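Local coordinates for arginine kinase (Anthopleura japonica, PDB 4RF6), which catalyses the reversible transfer of a phosphate group from ATP to L-arginine, giving phosphoarginine and ADP, at residues Ser384-Arg387 with Lys388-Pro392; Ser450-Lys453 with Leu454-His458. All coordinates share one frame; numbering follows the deposited sequence.

Contact 1 (Ser384-Arg387 with Lys388-Pro392); sequences SLLR and KYLTP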
loop_
_atom_site.group_PDB
_atom_site.type_symbol
_atom_site.label_atom_id
_atom_site.label_comp_id
_atom_site.label_asym_id
_atom_site.label_seq_id
_atom_site.Cartn_x
_atom_site.Cartn_y
_atom_site.Cartn_z
ATOM N N SER A 384 14.002 -24.426 16.696
ATOM C CA SER A 384 12.707 -24.331 16.024
ATOM C C SER A 384 12.240 -25.711 15.556
ATOM O O SER A 384 13.056 -26.613 15.343
ATOM C CB SER A 384 12.795 -23.387 14.830
ATOM O OG SER A 384 13.660 -23.907 13.836
ATOM N N LEU A 385 10.928 -25.880 15.409
ATOM C CA LEU A 385 10.378 -27.128 14.882
ATOM C C LEU A 385 10.806 -27.306 13.425
ATOM O O LEU A 385 10.873 -28.428 12.915
ATOM C CB LEU A 385 8.853 -27.134 14.985
ATOM C CG LEU A 385 8.247 -27.004 16.382
ATOM C CD1 LEU A 385 6.739 -26.882 16.310
ATOM C CD2 LEU A 385 8.629 -28.191 17.241
ATOM N N LEU A 386 11.082 -26.185 12.763
ATOM C CA LEU A 386 11.605 -26.190 11.403
ATOM C C LEU A 386 12.896 -26.991 11.338
ATOM O O LEU A 386 13.036 -27.907 10.522
ATOM C CB LEU A 386 11.854 -24.760 10.917
ATOM C CG LEU A 386 12.569 -24.628 9.572
ATOM C CD1 LEU A 386 11.775 -25.331 8.477
ATOM C CD2 LEU A 386 12.817 -23.159 9.206
ATOM N N ARG A 387 13.840 -26.641 12.206
ATOM C CA ARG A 387 15.127 -27.319 12.259
ATOM C C ARG A 387 14.931 -28.783 12.640
ATOM O O ARG A 387 15.587 -29.673 12.095
ATOM C CB ARG A 387 16.027 -26.620 13.283
ATOM C CG ARG A 387 17.510 -26.973 13.201
ATOM C CD ARG A 387 17.835 -28.290 13.890
ATOM N NE ARG A 387 19.267 -28.489 14.068
ATOM C CZ ARG A 387 19.911 -28.243 15.204
ATOM N NH1 ARG A 387 19.245 -27.791 16.259
ATOM N NH2 ARG A 387 21.216 -28.454 15.283
ATOM N N LYS A 388 14.031 -29.021 13.588
ATOM C CA LYS A 388 13.790 -30.361 14.106
ATOM C C LYS A 388 13.353 -31.331 13.012
ATOM O O LYS A 388 13.761 -32.493 13.008
ATOM C CB LYS A 388 12.737 -30.321 15.221
ATOM C CG LYS A 388 12.489 -31.669 15.895
ATOM C CD LYS A 388 11.537 -31.533 17.069
ATOM C CE LYS A 388 11.371 -32.857 17.793
ATOM N NZ LYS A 388 10.330 -32.784 18.857
ATOM N N TYR A 389 12.542 -30.848 12.073
ATOM C CA TYR A 389 11.894 -31.736 11.106
ATOM C C TYR A 389 12.368 -31.611 9.653
ATOM O O TYR A 389 12.212 -32.549 8.863
ATOM C CB TYR A 389 10.369 -31.597 11.203
ATOM C CG TYR A 389 9.825 -32.105 12.513
ATOM C CD1 TYR A 389 10.001 -33.430 12.887
ATOM C CD2 TYR A 389 9.146 -31.260 13.382
ATOM C CE1 TYR A 389 9.513 -33.905 14.084
ATOM C CE2 TYR A 389 8.653 -31.725 14.586
ATOM C CZ TYR A 389 8.840 -33.047 14.929
ATOM O OH TYR A 389 8.358 -33.519 16.123
ATOM N N LEU A 390 12.949 -30.470 9.299
ATOM C CA LEU A 390 13.428 -30.281 7.933
ATOM C C LEU A 390 14.801 -30.918 7.718
ATOM O O LEU A 390 15.828 -30.258 7.857
ATOM C CB LEU A 390 13.473 -28.799 7.543
ATOM C CG LEU A 390 13.742 -28.555 6.056
ATOM C CD1 LEU A 390 12.502 -28.847 5.243
ATOM C CD2 LEU A 390 14.235 -27.149 5.770
ATOM N N THR A 391 14.813 -32.202 7.379
ATOM C CA THR A 391 16.048 -32.880 7.000
ATOM C C THR A 391 16.425 -32.456 5.580
ATOM O O THR A 391 15.566 -32.000 4.821
ATOM C CB THR A 391 15.869 -34.397 7.041
ATOM O OG1 THR A 391 15.196 -34.824 5.852
ATOM C CG2 THR A 391 15.046 -34.797 8.250
ATOM N N PRO A 392 17.714 -32.577 5.220
ATOM C CA PRO A 392 18.127 -32.264 3.848
ATOM C C PRO A 392 17.471 -33.159 2.788
ATOM O O PRO A 392 17.203 -32.679 1.684
ATOM C CB PRO A 392 19.640 -32.487 3.884
ATOM C CG PRO A 392 20.019 -32.182 5.298
ATOM C CD PRO A 392 18.872 -32.714 6.124
#

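Contact 2 (Ser450-Lys453 with Leu454-His458); sequences SPYK and LANKH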
loop_
_atom_site.group_PDB
_atom_site.type_symbol
_atom_site.label_atom_id
_atom_site.label_comp_id
_atom_site.label_asym_id
_atom_site.label_seq_id
_atom_site.Cartn_x
_atom_site.Cartn_y
_atom_site.Cartn_z
ATOM N N SER A 450 0.355 -31.638 19.883
ATOM C CA SER A 450 0.418 -32.871 20.665
ATOM C C SER A 450 -0.587 -32.762 21.808
ATOM O O SER A 450 -0.656 -31.727 22.474
ATOM C CB SER A 450 1.834 -33.074 21.216
ATOM O OG SER A 450 1.948 -34.271 21.962
ATOM N N PRO A 451 -1.375 -33.825 22.052
ATOM C CA PRO A 451 -1.311 -35.190 21.524
ATOM C C PRO A 451 -2.155 -35.460 20.271
ATOM O O PRO A 451 -2.269 -36.629 19.900
ATOM C CB PRO A 451 -1.877 -36.008 22.684
ATOM C CG PRO A 451 -2.937 -35.112 23.243
ATOM C CD PRO A 451 -2.433 -33.695 23.073
ATOM N N TYR A 452 -2.724 -34.434 19.639
ATOM C CA TYR A 452 -3.522 -34.643 18.420
ATOM C C TYR A 452 -2.774 -35.370 17.302
ATOM O O TYR A 452 -1.591 -35.099 17.035
ATOM C CB TYR A 452 -4.070 -33.309 17.893
ATOM C CG TYR A 452 -4.888 -33.424 16.620
ATOM C CD1 TYR A 452 -6.207 -33.854 16.662
ATOM C CD2 TYR A 452 -4.343 -33.088 15.386
ATOM C CE1 TYR A 452 -6.962 -33.956 15.525
ATOM C CE2 TYR A 452 -5.093 -33.184 14.223
ATOM C CZ TYR A 452 -6.405 -33.621 14.310
ATOM O OH TYR A 452 -7.179 -33.732 13.184
ATOM N N LYS A 453 -3.470 -36.306 16.654
ATOM C CA LYS A 453 -2.946 -36.962 15.461
ATOM C C LYS A 453 -3.855 -36.623 14.288
ATOM O O LYS A 453 -5.077 -36.671 14.421
ATOM C CB LYS A 453 -2.893 -38.481 15.634
ATOM C CG LYS A 453 -2.270 -38.959 16.932
ATOM C CD LYS A 453 -0.832 -38.485 17.085
ATOM C CE LYS A 453 -0.292 -38.856 18.470
ATOM N NZ LYS A 453 1.113 -38.402 18.675
ATOM N N LEU A 454 -3.264 -36.269 13.150
ATOM C CA LEU A 454 -4.039 -35.900 11.962
ATOM C C LEU A 454 -4.967 -37.022 11.502
ATOM O O LEU A 454 -6.013 -36.764 10.909
ATOM C CB LEU A 454 -3.104 -35.465 10.827
ATOM C CG LEU A 454 -2.438 -34.111 11.072
ATOM C CD1 LEU A 454 -1.104 -34.007 10.362
ATOM C CD2 LEU A 454 -3.351 -32.972 10.641
ATOM N N ALA A 455 -4.578 -38.264 11.777
ATOM C CA ALA A 455 -5.425 -39.419 11.482
ATOM C C ALA A 455 -6.751 -39.367 12.253
ATOM O O ALA A 455 -7.770 -39.862 11.772
ATOM C CB ALA A 455 -4.688 -40.704 11.782
ATOM N N ASN A 456 -6.740 -38.773 13.444
ATOM C CA ASN A 456 -7.967 -38.632 14.239
ATOM C C ASN A 456 -9.003 -37.764 13.550
ATOM O O ASN A 456 -10.216 -37.959 13.714
ATOM C CB ASN A 456 -7.688 -37.970 15.589
ATOM C CG ASN A 456 -6.709 -38.742 16.443
ATOM O OD1 ASN A 456 -6.149 -38.198 17.398
ATOM N ND2 ASN A 456 -6.497 -40.005 16.116
ATOM N N LYS A 457 -8.504 -36.770 12.821
ATOM C CA LYS A 457 -9.337 -35.736 12.215
ATOM C C LYS A 457 -10.062 -34.884 13.256
ATOM O O LYS A 457 -10.057 -35.190 14.452
ATOM C CB LYS A 457 -10.272 -36.326 11.159
ATOM C CG LYS A 457 -9.467 -36.904 9.994
ATOM C CD LYS A 457 -10.320 -37.602 8.966
ATOM C CE LYS A 457 -9.466 -37.941 7.748
ATOM N NZ LYS A 457 -10.282 -38.462 6.621
ATOM N N HIS A 458 -10.673 -33.802 12.788
ATOM C CA HIS A 458 -11.173 -32.762 13.669
ATOM C C HIS A 458 -12.642 -32.493 13.369
ATOM O O HIS A 458 -13.060 -32.525 12.209
ATOM C CB HIS A 458 -10.347 -31.495 13.433
ATOM C CG HIS A 458 -10.792 -30.318 14.241
ATOM N ND1 HIS A 458 -10.306 -30.057 15.505
ATOM C CD2 HIS A 458 -11.662 -29.321 13.955
ATOM C CE1 HIS A 458 -10.872 -28.956 15.970
ATOM N NE2 HIS A 458 -11.696 -28.488 15.050
#

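Contact 1 (Ser384-Arg387 with Lys388-Pro392)
Leu386 and Leu390 lie side by side and point the same way, one helical turn apart, with Leu386 CD1 meeting Leu390 CB at 4.0 Å and Leu390 CD2 only slightly farther off. This is the closely packed side of the contact: both leucines are buried against Ile413 of helix 409-418, and Val417 and Leu409 extend the same apolar patch. The backbone draws the pair together, since Leu390 N gives a 2.8 Å hydrogen bond to Leu386 O. Leu386 O also takes a weak bond from Tyr389 N. Earlier in the turn, Lys388 N bonds to Ser384 O and Tyr389 N to Leu385 O, each at 3.1 Å. Ser384 closes the start of the helix: its OG accepts from Arg387 N at 3.2 Å in a fairly straight capping bond (163°).

The looser flank is the Leu385–Tyr389 pair, partly exposed and laid against helix 438-448. Leu385 CD2 stands 4.4 Å from Tyr389 CE2, a slack apolar approach. Lys388 is exposed. Its chi1 of -176° sets CG over the centre of the Tyr389 ring, 3.9 Å above the plane, and the extended chain beyond carries NZ on to a salt bridge with Asp447 of helix 438-448. Tyr389 OH bonds to the same carboxylate oxygen, so Asp447 OD2 serves both polar ends. Arg387 turns elsewhere, its NH1 bonding to Pro380 O.

Leu390 ends the helical run as the centre of an inverse gamma turn, and Thr391 caps the next helix through Leu394 N. The whole is a short, serine-capped helix joined by a tight turn to its successor, within the small helical N-terminal domain of the second phosphagen kinase repeat.

Contact 2 (Ser450-Lys453 with Leu454-His458)
With chi1 at 179°, Tyr452 sends its ring away from its own backbone N and along the turn that follows, while Asn456, whose chi1 of -60° keeps CG beside its backbone N, folds its amide back toward Lys453. Tyr452 CE2 comes within 4.0 Å of Leu454 CD2, and on the ring's other ortho-to-hydroxyl carbon CE1 lies 4.1 Å from Asn456 CB. The phenol end lies against the backbone of Lys457: Tyr452 OH is 3.1 Å from Lys457 CA, and the carbonyl carbon of Lys457 sits at the ring edge, in its plane. That hydroxyl donates its hydrogen bond elsewhere, to Ala623 O.

Two overlapping type III turns form the backbone here. Asn456 N bonds to Lys453 O at 2.9 Å, and Lys457 N bonds to Leu454 O at 3.1 Å. They make a single helix-like turn in the long loop between helix 438-448 and strand 479-488, the latter a strand of the catalytic domain's antiparallel sheet in this phosphagen kinase repeat. Beside the first turn, Asn456 OD1 takes a weak 3.4 Å bond from Lys453 N, so the asparagine engages both ends of that residue's backbone. The Lys453 and Asn456 side chains run alongside each other and are exposed.

The buried side belongs to Tyr452 and His458, both packed on Leu692, with His458 ND1 bonded to Gly693 N. Leu454 packs on Asp442 and Val445 of helix 438-448 and on His624, and its N bonds to Glu446 OE2.

Both contacts are local and lie in series along the second repeat, neither nesting nor crossing. Coming from the N terminus, the chain closes contact 1 within the short helix 385-389 and the turn leading to helix 392-398. It then passes through helices 409-418, 433-436 and 438-448 before contact 2 closes the double turn that leads on toward strand 479-488. Their centres are about 20 Å apart and their nearest atoms about 8 Å, so they do not touch. Helix 438-448 connects them: contact 1 meets it through Asp447 and contact 2 through Glu446, while contact 2 also joins the loops around Ala623 and Leu692.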